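Local structure of titin (Homo sapiens, 5JDD) at residues A[11-16]-A[21-26]; A[25-30]-A[75-80]; A[47-52]-A[58-63]; A[185-188]-A[194-197]; A[197-202]-A[254-259]. The protein builds a giant elastic filament of striated muscle, to which its I-band segment, here three tandem immunoglobulin domains, probably contributes extensible length. All blocks are in the same frame, centred on the assembly; numbering follows the deposited sequence. Where two conformers were deposited one is given.

Contact 1 of 5, residues A[11-16]-A[21-26]; sequences KDVTAL and VAFEVS
Lys11 and Phe23 meet through a backbone oxygen and a ring edge. Lys11 O lies near the ring plane, 3.4 Å from Phe23 CE1. The same oxygen accepts from a water, which also donates to Ala22 O. Those two bonds, 2.9 Å to Lys11 O and 2.8 Å to Ala22 O, join the backbones where they are too far apart to pair directly. Asp12 takes no part; its OD1 accepts from Lys85 N.

Val13 is the centre of the contact. Its CG1 stands anti to the backbone N (chi1 177°), and its two methyls go to different partners. CG1 packs on Val21 CG1 at 3.8 Å. CG2 lies near Ala22 O and 3.9 Å from Phe23 CE1, reaching the ring obliquely.

Two residues on, Ala15 CB presses on Val21 CG1 at 3.5 Å, closer than usual for two methyl groups. Val21 CG1 is thus shared by Val13 and Ala15.

Strands 13-16 and 21-26 run antiparallel at 169° but belong to different sheets of the I-set sandwich. Strand 13-16 pairs instead with 80-89, the A'-G pairing of this fold. The chemistry implies apolar packing of Val13, Ala15, Val21 and Phe23, with one bridging water serving two carbonyl oxygens that have no direct donor across this contact.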
# COMPACT_ATOMS: atom_id res chain seq x y z
N LYS A 11 17.17 -18.38 29.85
CA LYS A 11 16.11 -18.87 28.97
C LYS A 11 16.25 -18.26 27.58
O LYS A 11 16.77 -17.15 27.43
CB LYS A 11 14.74 -18.50 29.52
CG LYS A 11 14.42 -19.11 30.89
CD LYS A 11 12.96 -18.85 31.23
CE LYS A 11 12.61 -19.29 32.64
NZ LYS A 11 11.15 -19.13 32.91
N ASP A 12 15.76 -18.99 26.58
CA ASP A 12 15.74 -18.48 25.22
C ASP A 12 14.96 -17.17 25.17
O ASP A 12 13.99 -16.98 25.92
CB ASP A 12 15.04 -19.45 24.27
CG ASP A 12 15.85 -20.69 23.96
OD1 ASP A 12 17.01 -20.84 24.41
OD2 ASP A 12 15.31 -21.55 23.22
N VAL A 13 15.37 -16.28 24.27
CA VAL A 13 14.66 -15.04 24.00
C VAL A 13 14.36 -14.98 22.51
O VAL A 13 15.23 -15.26 21.68
CB VAL A 13 15.55 -13.82 24.30
CG1 VAL A 13 14.84 -12.52 23.94
CG2 VAL A 13 15.97 -13.81 25.74
N THR A 14 13.13 -14.59 22.17
CA THR A 14 12.77 -14.26 20.80
C THR A 14 12.37 -12.79 20.82
O THR A 14 11.51 -12.40 21.61
CB THR A 14 11.59 -15.11 20.32
OG1 THR A 14 12.00 -16.48 20.27
CG2 THR A 14 11.15 -14.67 18.93
N ALA A 15 13.00 -11.98 19.98
CA ALA A 15 12.75 -10.55 19.98
C ALA A 15 12.94 -9.95 18.60
O ALA A 15 13.65 -10.51 17.76
CB ALA A 15 13.66 -9.85 20.98
N LEU A 16 12.30 -8.81 18.38
CA LEU A 16 12.44 -8.09 17.13
C LEU A 16 13.80 -7.42 17.02
O LEU A 16 14.37 -6.97 18.01
CB LEU A 16 11.33 -7.04 17.02
CG LEU A 16 10.05 -7.59 16.42
CD1 LEU A 16 8.85 -6.71 16.76
CD2 LEU A 16 10.22 -7.68 14.91
N VAL A 21 17.46 -6.86 24.88
CA VAL A 21 17.07 -8.11 25.54
C VAL A 21 18.11 -8.49 26.59
O VAL A 21 19.18 -7.88 26.65
CB VAL A 21 16.94 -9.27 24.54
CG1 VAL A 21 15.93 -8.92 23.46
CG2 VAL A 21 18.30 -9.60 23.91
N ALA A 22 17.79 -9.49 27.41
CA ALA A 22 18.74 -9.93 28.43
C ALA A 22 18.69 -11.42 28.67
O ALA A 22 17.66 -12.06 28.48
CB ALA A 22 18.50 -9.19 29.74
N PHE A 23 19.83 -11.97 29.09
CA PHE A 23 19.90 -13.32 29.62
C PHE A 23 20.29 -13.21 31.08
O PHE A 23 21.01 -12.27 31.46
CB PHE A 23 20.96 -14.14 28.87
CG PHE A 23 20.61 -14.45 27.44
CD1 PHE A 23 19.71 -15.46 27.14
CD2 PHE A 23 21.17 -13.73 26.40
CE1 PHE A 23 19.37 -15.75 25.82
CE2 PHE A 23 20.85 -14.02 25.07
CZ PHE A 23 19.95 -15.03 24.79
N GLU A 24 19.83 -14.14 31.90
CA GLU A 24 20.06 -14.06 33.34
C GLU A 24 20.41 -15.42 33.92
O GLU A 24 19.73 -16.40 33.62
CB GLU A 24 18.80 -13.53 34.02
CG GLU A 24 18.96 -13.19 35.48
CD GLU A 24 17.88 -12.23 35.94
OE1 GLU A 24 17.97 -11.03 35.62
OE2 GLU A 24 16.94 -12.69 36.62
N VAL A 25 21.45 -15.47 34.74
CA VAL A 25 21.75 -16.68 35.51
C VAL A 25 21.82 -16.30 36.99
O VAL A 25 22.35 -15.24 37.33
CB VAL A 25 23.05 -17.38 35.03
CG1 VAL A 25 24.24 -16.45 35.13
CG2 VAL A 25 23.30 -18.68 35.79
N SER A 26 21.24 -17.12 37.86
CA SER A 26 21.36 -16.88 39.29
C SER A 26 22.04 -18.04 39.97
O SER A 26 21.89 -19.21 39.56
CB SER A 26 20.01 -16.58 39.94
OG SER A 26 19.35 -17.76 40.34
O HOH W 1 16.50 -14.58 28.66

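Contact 2 of 5, residues A[25-30]-A[75-80]; sequences VSVSHD and AVVGQL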
# COMPACT_ATOMS: atom_id res chain seq x y z
N VAL A 25 21.45 -15.47 34.74
CA VAL A 25 21.75 -16.68 35.51
C VAL A 25 21.82 -16.30 36.99
O VAL A 25 22.35 -15.24 37.33
CB VAL A 25 23.05 -17.38 35.03
CG1 VAL A 25 24.24 -16.45 35.13
CG2 VAL A 25 23.30 -18.68 35.79
N SER A 26 21.24 -17.12 37.86
CA SER A 26 21.36 -16.88 39.29
C SER A 26 22.04 -18.04 39.97
O SER A 26 21.89 -19.21 39.56
CB SER A 26 20.01 -16.58 39.94
OG SER A 26 19.35 -17.76 40.34
N VAL A 27 22.81 -17.73 41.00
CA VAL A 27 23.60 -18.73 41.69
C VAL A 27 23.31 -18.74 43.18
O VAL A 27 22.52 -17.93 43.68
CB VAL A 27 25.12 -18.54 41.41
CG1 VAL A 27 25.40 -18.74 39.94
CG2 VAL A 27 25.59 -17.14 41.84
N SER A 28 23.95 -19.66 43.90
CA SER A 28 23.64 -19.86 45.31
C SER A 28 24.39 -18.91 46.24
O SER A 28 24.01 -18.75 47.40
CB SER A 28 23.97 -21.30 45.71
OG SER A 28 25.30 -21.62 45.36
N HIS A 29 25.46 -18.30 45.73
CA HIS A 29 26.34 -17.49 46.56
C HIS A 29 26.53 -16.09 46.00
O HIS A 29 26.43 -15.88 44.79
CB HIS A 29 27.73 -18.14 46.68
CG HIS A 29 27.74 -19.37 47.53
ND1 HIS A 29 27.10 -20.53 47.17
CD2 HIS A 29 28.34 -19.62 48.72
CE1 HIS A 29 27.29 -21.45 48.11
NE2 HIS A 29 28.04 -20.91 49.06
N ASP A 30 26.79 -15.14 46.89
CA ASP A 30 27.14 -13.78 46.52
C ASP A 30 28.56 -13.73 45.96
O ASP A 30 29.39 -14.60 46.28
CB ASP A 30 27.04 -12.88 47.75
CG ASP A 30 27.02 -11.41 47.42
OD1 ASP A 30 27.27 -11.05 46.24
OD2 ASP A 30 26.75 -10.59 48.33
N ALA A 75 26.64 -18.98 29.74
CA ALA A 75 27.14 -18.45 31.01
C ALA A 75 28.02 -19.51 31.65
O ALA A 75 27.64 -20.67 31.75
CB ALA A 75 26.00 -18.09 31.93
N VAL A 76 29.21 -19.10 32.09
CA VAL A 76 30.14 -19.99 32.77
C VAL A 76 30.34 -19.55 34.21
O VAL A 76 30.70 -18.39 34.45
CB VAL A 76 31.50 -20.04 32.07
CG1 VAL A 76 32.44 -21.00 32.80
CG2 VAL A 76 31.34 -20.46 30.62
N VAL A 77 30.09 -20.46 35.14
CA VAL A 77 30.23 -20.22 36.57
C VAL A 77 31.10 -21.34 37.13
O VAL A 77 30.62 -22.46 37.30
CB VAL A 77 28.86 -20.25 37.27
CG1 VAL A 77 29.02 -19.94 38.75
CG2 VAL A 77 27.89 -19.27 36.61
N GLY A 78 32.37 -21.05 37.40
CA GLY A 78 33.31 -22.10 37.74
C GLY A 78 33.45 -23.05 36.56
O GLY A 78 33.75 -22.61 35.45
N GLN A 79 33.21 -24.34 36.79
CA GLN A 79 33.20 -25.30 35.69
C GLN A 79 31.77 -25.57 35.23
O GLN A 79 31.54 -26.37 34.32
CB GLN A 79 33.87 -26.61 36.10
CG GLN A 79 35.33 -26.46 36.51
CD GLN A 79 35.87 -27.73 37.13
OE1 GLN A 79 35.35 -28.82 36.91
NE2 GLN A 79 36.92 -27.59 37.93
N LEU A 80 30.80 -24.91 35.88
CA LEU A 80 29.39 -25.07 35.53
C LEU A 80 29.07 -24.17 34.35
O LEU A 80 29.52 -23.03 34.29
CB LEU A 80 28.49 -24.69 36.71
CG LEU A 80 28.76 -25.40 38.04
CD1 LEU A 80 28.01 -24.70 39.16
CD2 LEU A 80 28.37 -26.86 37.96
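Ser28 OG is gripped by two groups just beyond the valines that make this contact. One is the neighbouring imidazole: OG lies in the ring plane of His29, 2.8 Å from ND1. Either of the two could donate. The other is Lys5 N, which binds the same oxygen and ties this turn to the start of the domain.

The touch between the segments is wholly apolar. Val25 CG1 rests on Ala75 CB at 4.0 Å. That methyl sits between the backbone N and the carbonyl carbon (chi1 59°), the crowded position for a valine branch. Further along, Val27 CG1 approaches both methyls of Val77. It is 4.0 Å from Val77 CG1 and 4.2 Å from Val77 CG2, so it faces the fork of that side chain.

All four residues are buried. Strand 21-27 and strand 71-77 lie in opposite sheets of the immunoglobulin sandwich, as strands B and F. The contact therefore packs one sheet against the other. Trp36 covers both Val25 and Ala75, and Cys82 touches both as well. Val32 and Val34, in loops, pack on Val77.

Past Val77 the chain reverses in a type II' turn ending at Leu80. Two backbone bonds close it, Val77 N to Leu80 O and Leu80 N to Val77 O. Gly78 takes the positive phi of 63° that this turn needs at its second position.

Contact 3 of 5, residues A[47-52]-A[58-63]; sequences DKHRLV and HKLMLQ
Arg50 lies across Met61 and reaches Gln63, so one side chain spans two residues of the partner strand. Its CB meets Met61 CB at 4.1 Å, the two being paired directly across the strands. CG stands anti to the backbone N, which sends the chain along its own strand toward Val52. CD then passes Met61 SD at 4.1 Å. A bend at chi3 (-56°) turns the guanidinium toward Gln63. There NH2 donates to Gln63 OE1 over 2.7 Å. The oxygen lies in the guanidinium plane, although the N-H is well off straight at 131° and the donor is tilted from the amide carbonyl plane. NH1 also points at this oxygen, but its separation is doubtfully short. The guanidinium and amide planes are strongly inclined, 73° apart.

Met61 extends the other way along the same face. Its CE packs on Val52 CG2 at 3.5 Å. On the opposite face, Leu51 touches Leu60 in one of its two conformers, on the side turned to the domain core.

Backbone bonds hold the pairing. Arg50 and Met61 form a hydrogen-bonded antiparallel pair, as do Val52 and Lys59. Gln63 N adds a bond of 2.9 Å to Lys48 O beyond the last strand pair. The ammonium of Lys48 goes elsewhere, to a salt bridge with Asp69.

This is the D-E hairpin of the I-set domain. Strand 49-54 is the sheet edge within the chain, strand 57-62 pairs on its other side with 21-27, and Trp36 of the opposite sheet covers Leu51 and Leu60.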
# COMPACT_ATOMS: atom_id res chain seq x y z
N ASP A 47 29.45 -1.10 23.64
CA ASP A 47 28.25 -0.31 23.43
C ASP A 47 27.02 -1.22 23.20
O ASP A 47 25.89 -0.79 23.43
CB ASP A 47 28.45 0.70 22.30
CG ASP A 47 29.53 1.72 22.63
OD1 ASP A 47 29.93 1.82 23.81
OD2 ASP A 47 29.96 2.44 21.70
N LYS A 48 27.26 -2.46 22.79
CA LYS A 48 26.19 -3.44 22.58
C LYS A 48 25.93 -4.34 23.80
O LYS A 48 24.79 -4.76 24.04
CB LYS A 48 26.49 -4.31 21.34
CG LYS A 48 25.65 -5.59 21.23
CD LYS A 48 24.55 -5.47 20.18
CE LYS A 48 25.12 -5.44 18.77
NZ LYS A 48 24.06 -5.35 17.73
N HIS A 49 26.98 -4.63 24.57
CA HIS A 49 26.88 -5.60 25.65
C HIS A 49 27.11 -4.97 27.02
O HIS A 49 28.10 -4.27 27.23
CB HIS A 49 27.91 -6.71 25.46
CG HIS A 49 27.85 -7.37 24.13
ND1 HIS A 49 28.71 -7.05 23.10
CD2 HIS A 49 27.03 -8.33 23.65
CE1 HIS A 49 28.42 -7.79 22.04
NE2 HIS A 49 27.41 -8.58 22.35
N ARG A 50 26.19 -5.22 27.94
CA ARG A 50 26.36 -4.80 29.32
C ARG A 50 26.33 -6.03 30.22
O ARG A 50 25.43 -6.86 30.13
CB ARG A 50 25.25 -3.85 29.74
CG ARG A 50 25.35 -3.41 31.20
CD ARG A 50 24.42 -2.25 31.49
NE ARG A 50 24.70 -1.13 30.59
CZ ARG A 50 24.00 -0.87 29.49
NH1 ARG A 50 22.98 -1.64 29.15
NH2 ARG A 50 24.34 0.16 28.72
N LEU A 51 27.32 -6.12 31.09
CA LEU A 51 27.41 -7.21 32.06
C LEU A 51 27.09 -6.64 33.42
O LEU A 51 27.76 -5.72 33.89
CB LEU A 51 28.82 -7.80 32.08
CG LEU A 51 29.33 -8.39 30.77
CD1 LEU A 51 30.77 -8.86 30.90
CD2 LEU A 51 28.44 -9.54 30.37
N VAL A 52 26.05 -7.16 34.06
CA VAL A 52 25.64 -6.65 35.37
C VAL A 52 25.56 -7.78 36.38
O VAL A 52 24.76 -8.70 36.22
CB VAL A 52 24.28 -5.93 35.30
CG1 VAL A 52 23.90 -5.41 36.68
CG2 VAL A 52 24.34 -4.78 34.32
N HIS A 58 23.22 -12.58 37.77
CA HIS A 58 24.13 -12.12 36.73
C HIS A 58 23.39 -12.00 35.42
O HIS A 58 22.78 -12.97 34.94
CB HIS A 58 25.30 -13.10 36.62
CG HIS A 58 25.99 -13.32 37.92
ND1 HIS A 58 26.96 -12.47 38.40
CD2 HIS A 58 25.81 -14.27 38.88
CE1 HIS A 58 27.37 -12.89 39.58
NE2 HIS A 58 26.69 -13.98 39.90
N LYS A 59 23.44 -10.80 34.85
CA LYS A 59 22.75 -10.52 33.60
C LYS A 59 23.70 -10.11 32.49
O LYS A 59 24.70 -9.42 32.72
CB LYS A 59 21.70 -9.43 33.81
CG LYS A 59 20.73 -9.73 34.93
CD LYS A 59 19.95 -8.51 35.36
CE LYS A 59 19.10 -7.97 34.23
NZ LYS A 59 18.12 -6.96 34.70
N LEU A 60 23.39 -10.56 31.28
CA LEU A 60 23.99 -10.07 30.04
C LEU A 60 22.89 -9.36 29.28
O LEU A 60 21.88 -9.97 28.91
CB LEU A 60 24.52 -11.22 29.21
CG LEU A 60 24.90 -10.88 27.76
CD1 LEU A 60 26.02 -9.86 27.72
CD2 LEU A 60 25.31 -12.15 27.02
N MET A 61 23.07 -8.06 29.06
CA MET A 61 22.09 -7.27 28.32
C MET A 61 22.65 -6.96 26.94
O MET A 61 23.80 -6.56 26.79
CB MET A 61 21.78 -5.99 29.08
CG MET A 61 21.31 -6.22 30.52
SD MET A 61 21.11 -4.66 31.41
CE MET A 61 21.04 -5.25 33.10
N LEU A 62 21.82 -7.18 25.92
CA LEU A 62 22.20 -6.91 24.55
C LEU A 62 21.32 -5.79 24.03
O LEU A 62 20.08 -5.91 23.97
CB LEU A 62 22.02 -8.16 23.68
CG LEU A 62 22.57 -9.48 24.24
CD1 LEU A 62 22.20 -10.64 23.33
CD2 LEU A 62 24.06 -9.40 24.40
N GLN A 63 21.95 -4.69 23.64
CA GLN A 63 21.21 -3.51 23.23
C GLN A 63 21.15 -3.40 21.72
O GLN A 63 22.11 -3.72 21.03
CB GLN A 63 21.85 -2.27 23.87
CG GLN A 63 21.88 -2.35 25.39
CD GLN A 63 22.78 -1.32 26.03
OE1 GLN A 63 22.38 -0.65 26.99
NE2 GLN A 63 24.00 -1.18 25.52

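Contact 4 of 5, residues A[185-188]-A[194-197]; sequences KDIN and TITF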
# COMPACT_ATOMS: atom_id res chain seq x y z
N LYS A 185 -23.42 9.63 -33.27
CA LYS A 185 -23.88 9.98 -34.61
C LYS A 185 -24.67 11.27 -34.57
O LYS A 185 -25.29 11.61 -33.55
CB LYS A 185 -24.73 8.86 -35.20
CG LYS A 185 -25.97 8.52 -34.40
CD LYS A 185 -26.73 7.37 -35.06
CE LYS A 185 -27.96 6.97 -34.26
NZ LYS A 185 -28.90 6.17 -35.10
N ASP A 186 -24.65 11.99 -35.69
CA ASP A 186 -25.44 13.21 -35.82
C ASP A 186 -26.90 12.89 -35.58
O ASP A 186 -27.37 11.77 -35.88
CB ASP A 186 -25.32 13.79 -37.22
CG ASP A 186 -24.00 14.47 -37.48
OD1 ASP A 186 -23.19 14.65 -36.56
OD2 ASP A 186 -23.79 14.84 -38.66
N ILE A 187 -27.62 13.87 -35.05
CA ILE A 187 -29.06 13.76 -34.90
C ILE A 187 -29.72 14.88 -35.68
O ILE A 187 -29.37 16.05 -35.54
CB ILE A 187 -29.48 13.82 -33.42
CG1 ILE A 187 -28.94 12.58 -32.69
CG2 ILE A 187 -30.99 13.87 -33.30
CD1 ILE A 187 -29.16 12.59 -31.17
N ASN A 188 -30.67 14.50 -36.52
CA ASN A 188 -31.43 15.46 -37.29
C ASN A 188 -32.85 15.46 -36.76
O ASN A 188 -33.60 14.50 -36.96
CB ASN A 188 -31.36 15.08 -38.77
CG ASN A 188 -29.98 15.31 -39.35
OD1 ASN A 188 -29.70 16.38 -39.89
ND2 ASN A 188 -29.10 14.32 -39.22
N THR A 194 -37.78 15.18 -28.57
CA THR A 194 -36.83 14.72 -27.56
C THR A 194 -35.80 13.85 -28.25
O THR A 194 -36.16 12.96 -29.03
CB THR A 194 -37.53 13.94 -26.45
OG1 THR A 194 -38.35 14.84 -25.70
CG2 THR A 194 -36.50 13.31 -25.52
N ILE A 195 -34.52 14.11 -28.00
CA ILE A 195 -33.44 13.41 -28.71
C ILE A 195 -32.53 12.71 -27.72
O ILE A 195 -32.47 13.09 -26.55
CB ILE A 195 -32.61 14.37 -29.60
CG1 ILE A 195 -31.86 15.43 -28.78
CG2 ILE A 195 -33.52 15.06 -30.60
CD1 ILE A 195 -30.41 15.05 -28.36
N THR A 196 -31.82 11.69 -28.19
CA THR A 196 -30.87 10.98 -27.34
C THR A 196 -29.57 10.67 -28.08
O THR A 196 -29.58 9.87 -29.03
CB THR A 196 -31.47 9.66 -26.80
OG1 THR A 196 -32.71 9.92 -26.14
CG2 THR A 196 -30.49 9.00 -25.83
N PHE A 197 -28.48 11.28 -27.65
CA PHE A 197 -27.15 10.89 -28.12
C PHE A 197 -26.70 9.68 -27.31
O PHE A 197 -27.00 9.61 -26.12
CB PHE A 197 -26.14 12.01 -27.89
CG PHE A 197 -26.21 13.13 -28.90
CD1 PHE A 197 -25.72 12.96 -30.19
CD2 PHE A 197 -26.73 14.37 -28.54
CE1 PHE A 197 -25.77 13.99 -31.11
CE2 PHE A 197 -26.78 15.41 -29.46
CZ PHE A 197 -26.30 15.22 -30.74
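The two backbones lie 7.3 Å apart between Lys185 CA and Phe197 CA and 7.6 Å between Ile187 CA and Ile195 CA, too far for strand pairing, and the space is taken up mainly by the side chain of Ile187. Ile187 CG1 stands anti to the carbonyl carbon (chi1 -65°), and the chain continues extended to CD1. This puts CD1 directly over one face of the Phe197 ring. It lies 3.6 Å from the centroid and 11° off the ring normal, a clear CH-pi contact. The same methyl is 3.5 Å from Thr196 O and also touches Ile195 CD1.

The other branch points elsewhere. Ile187 CG2 packs on Ile195 CG2 at 3.9 Å. Ile195 thus receives both ends of the forked side chain, while Phe197 receives the long arm alone.

The Phe197 ring is approached from a second direction. Lys185 O comes to its edge, near the ring plane, 3.4 Å from CE1. The oxygen therefore faces the ring hydrogens, and the methyl faces the pi cloud. Tyr247 meets the same ring with its plane at about 35°.

Strand 187-190 pairs with 254-263, and strand 195-201 pairs with 231-236. The contact thus lies between the two sheets of the third I-set domain, at its A' and B strands. Asp186 OD1 accepts from Thr259 N, just before strand 187-190.

The methyl packing is dispersive, and the oxygen at the ring edge probably adds a weak electrostatic attraction, so face and edge of the ring each meet a suitable partner.

Contact 5 of 5, residues A[197-202]-A[254-259]; sequences FEVTVN and ATSTAT
Ser256 is the first residue of 254-259 to touch the other segment. Its CB approaches Val199 CG1 at 4.4 Å, only loosely and in one of the two conformers of Val199. The hydroxyl takes no part in it. OG stands anti to the backbone N (chi1 178°) and is hydrogen-bonded to Leu184 N, so this buried polar atom is satisfied. Leu184 also touches Val199 and Ala258.

Thr257 turns the opposite way, and its OG1 binds Thr248 OG1 on the next strand.

Ala258 faces the other segment again. Its CB lies 4.1 Å from Phe197 CE1, coming to the ring obliquely. Thr259 follows with its backbone. Thr259 C is 4.0 Å from Phe197 CZ, at the ring edge and near the ring plane. The Thr259 CB points away from the other segment; OG1 is hydrogen-bonded to Asp246 OD1.

Strands 197-201 and 254-259 run at 157° to each other, with 9.4 Å between their axes. They belong to the two facing sheets of the immunoglobulin sandwich, as strands B and G. The separation is spanned from one side mainly by the phenyl ring, against small residues on the other.

Large and small groups are thus matched in a buried packing surface: chiefly phenylalanine on one strand, alanine and serine on the other. The hydroxyls of Ser256, Thr257 and Thr259 are bonded outside the pair.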
# COMPACT_ATOMS: atom_id res chain seq x y z
N PHE A 197 -28.48 11.28 -27.65
CA PHE A 197 -27.15 10.89 -28.12
C PHE A 197 -26.70 9.68 -27.31
O PHE A 197 -27.00 9.61 -26.12
CB PHE A 197 -26.14 12.01 -27.89
CG PHE A 197 -26.21 13.13 -28.90
CD1 PHE A 197 -25.72 12.96 -30.19
CD2 PHE A 197 -26.73 14.37 -28.54
CE1 PHE A 197 -25.77 13.99 -31.11
CE2 PHE A 197 -26.78 15.41 -29.46
CZ PHE A 197 -26.30 15.22 -30.74
N GLU A 198 -26.00 8.74 -27.94
CA GLU A 198 -25.50 7.54 -27.25
C GLU A 198 -24.09 7.18 -27.70
O GLU A 198 -23.78 7.25 -28.89
CB GLU A 198 -26.41 6.34 -27.52
CG GLU A 198 -27.87 6.53 -27.15
CD GLU A 198 -28.71 5.31 -27.47
OE1 GLU A 198 -28.77 4.39 -26.62
OE2 GLU A 198 -29.31 5.27 -28.57
N VAL A 199 -23.25 6.81 -26.73
CA VAL A 199 -21.93 6.25 -27.03
C VAL A 199 -21.77 4.96 -26.26
O VAL A 199 -22.38 4.77 -25.21
CB VAL A 199 -20.77 7.15 -26.58
CG1 VAL A 199 -20.62 8.32 -27.49
CG2 VAL A 199 -20.95 7.59 -25.14
N THR A 200 -20.96 4.06 -26.79
CA THR A 200 -20.62 2.85 -26.06
C THR A 200 -19.11 2.84 -25.87
O THR A 200 -18.37 3.20 -26.79
CB THR A 200 -21.09 1.58 -26.78
OG1 THR A 200 -22.50 1.68 -27.02
CG2 THR A 200 -20.81 0.35 -25.93
N VAL A 201 -18.68 2.49 -24.66
CA VAL A 201 -17.25 2.42 -24.34
C VAL A 201 -16.85 0.98 -24.01
O VAL A 201 -17.70 0.10 -23.91
CB VAL A 201 -16.87 3.34 -23.17
CG1 VAL A 201 -17.10 4.81 -23.55
CG2 VAL A 201 -17.66 2.98 -21.91
N ASN A 202 -15.55 0.74 -23.84
CA ASN A 202 -15.07 -0.62 -23.59
C ASN A 202 -15.02 -1.06 -22.12
O ASN A 202 -14.86 -2.25 -21.85
CB ASN A 202 -13.71 -0.85 -24.27
CG ASN A 202 -12.61 0.09 -23.78
OD1 ASN A 202 -12.88 1.15 -23.21
ND2 ASN A 202 -11.37 -0.30 -24.03
N ALA A 254 -10.35 9.76 -24.28
CA ALA A 254 -11.20 9.43 -25.42
C ALA A 254 -12.30 10.46 -25.60
O ALA A 254 -12.90 10.92 -24.61
CB ALA A 254 -11.81 8.06 -25.25
N THR A 255 -12.56 10.84 -26.85
CA THR A 255 -13.69 11.72 -27.16
C THR A 255 -14.43 11.30 -28.42
O THR A 255 -13.87 10.67 -29.32
CB THR A 255 -13.29 13.22 -27.33
OG1 THR A 255 -12.46 13.37 -28.49
CG2 THR A 255 -12.56 13.75 -26.11
N SER A 256 -15.69 11.70 -28.48
CA SER A 256 -16.50 11.54 -29.68
C SER A 256 -17.40 12.76 -29.81
O SER A 256 -18.00 13.18 -28.81
CB SER A 256 -17.34 10.26 -29.60
OG SER A 256 -18.16 10.14 -30.76
N THR A 257 -17.48 13.33 -31.01
CA THR A 257 -18.31 14.53 -31.23
C THR A 257 -19.29 14.30 -32.37
O THR A 257 -18.98 13.62 -33.35
CB THR A 257 -17.44 15.78 -31.53
OG1 THR A 257 -16.56 16.03 -30.42
CG2 THR A 257 -18.30 17.01 -31.75
N ALA A 258 -20.50 14.84 -32.23
CA ALA A 258 -21.48 14.82 -33.32
C ALA A 258 -22.32 16.07 -33.21
O ALA A 258 -22.21 16.82 -32.23
CB ALA A 258 -22.35 13.58 -33.25
N THR A 259 -23.16 16.31 -34.21
CA THR A 259 -23.93 17.54 -34.25
C THR A 259 -25.43 17.26 -34.12
O THR A 259 -25.94 16.28 -34.70
CB THR A 259 -23.66 18.28 -35.56
OG1 THR A 259 -22.26 18.58 -35.64
CG2 THR A 259 -24.46 19.58 -35.64

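How the contacts relate
Contacts 1, 2 and 3 belong to the first immunoglobulin domain, and contacts 4 and 5 to the third, 70 Å or more away between centres. Contacts 2 and 5 are buried and join facing sheets mainly through apolar packing. Contact 1 lies at the surface and contact 4 is partly buried. These two are counterparts: each sets a carbonyl oxygen at the edge of a phenylalanine ring on strand B, but only contact 1 adds a bridging water. Contact 3 differs in kind, since its strands are neighbours in one sheet and share backbone hydrogen bonds. Strand 21-27 serves contacts 1 and 2 and pairs with 57-62 of contact 3. Contacts 4 and 5 share Phe197.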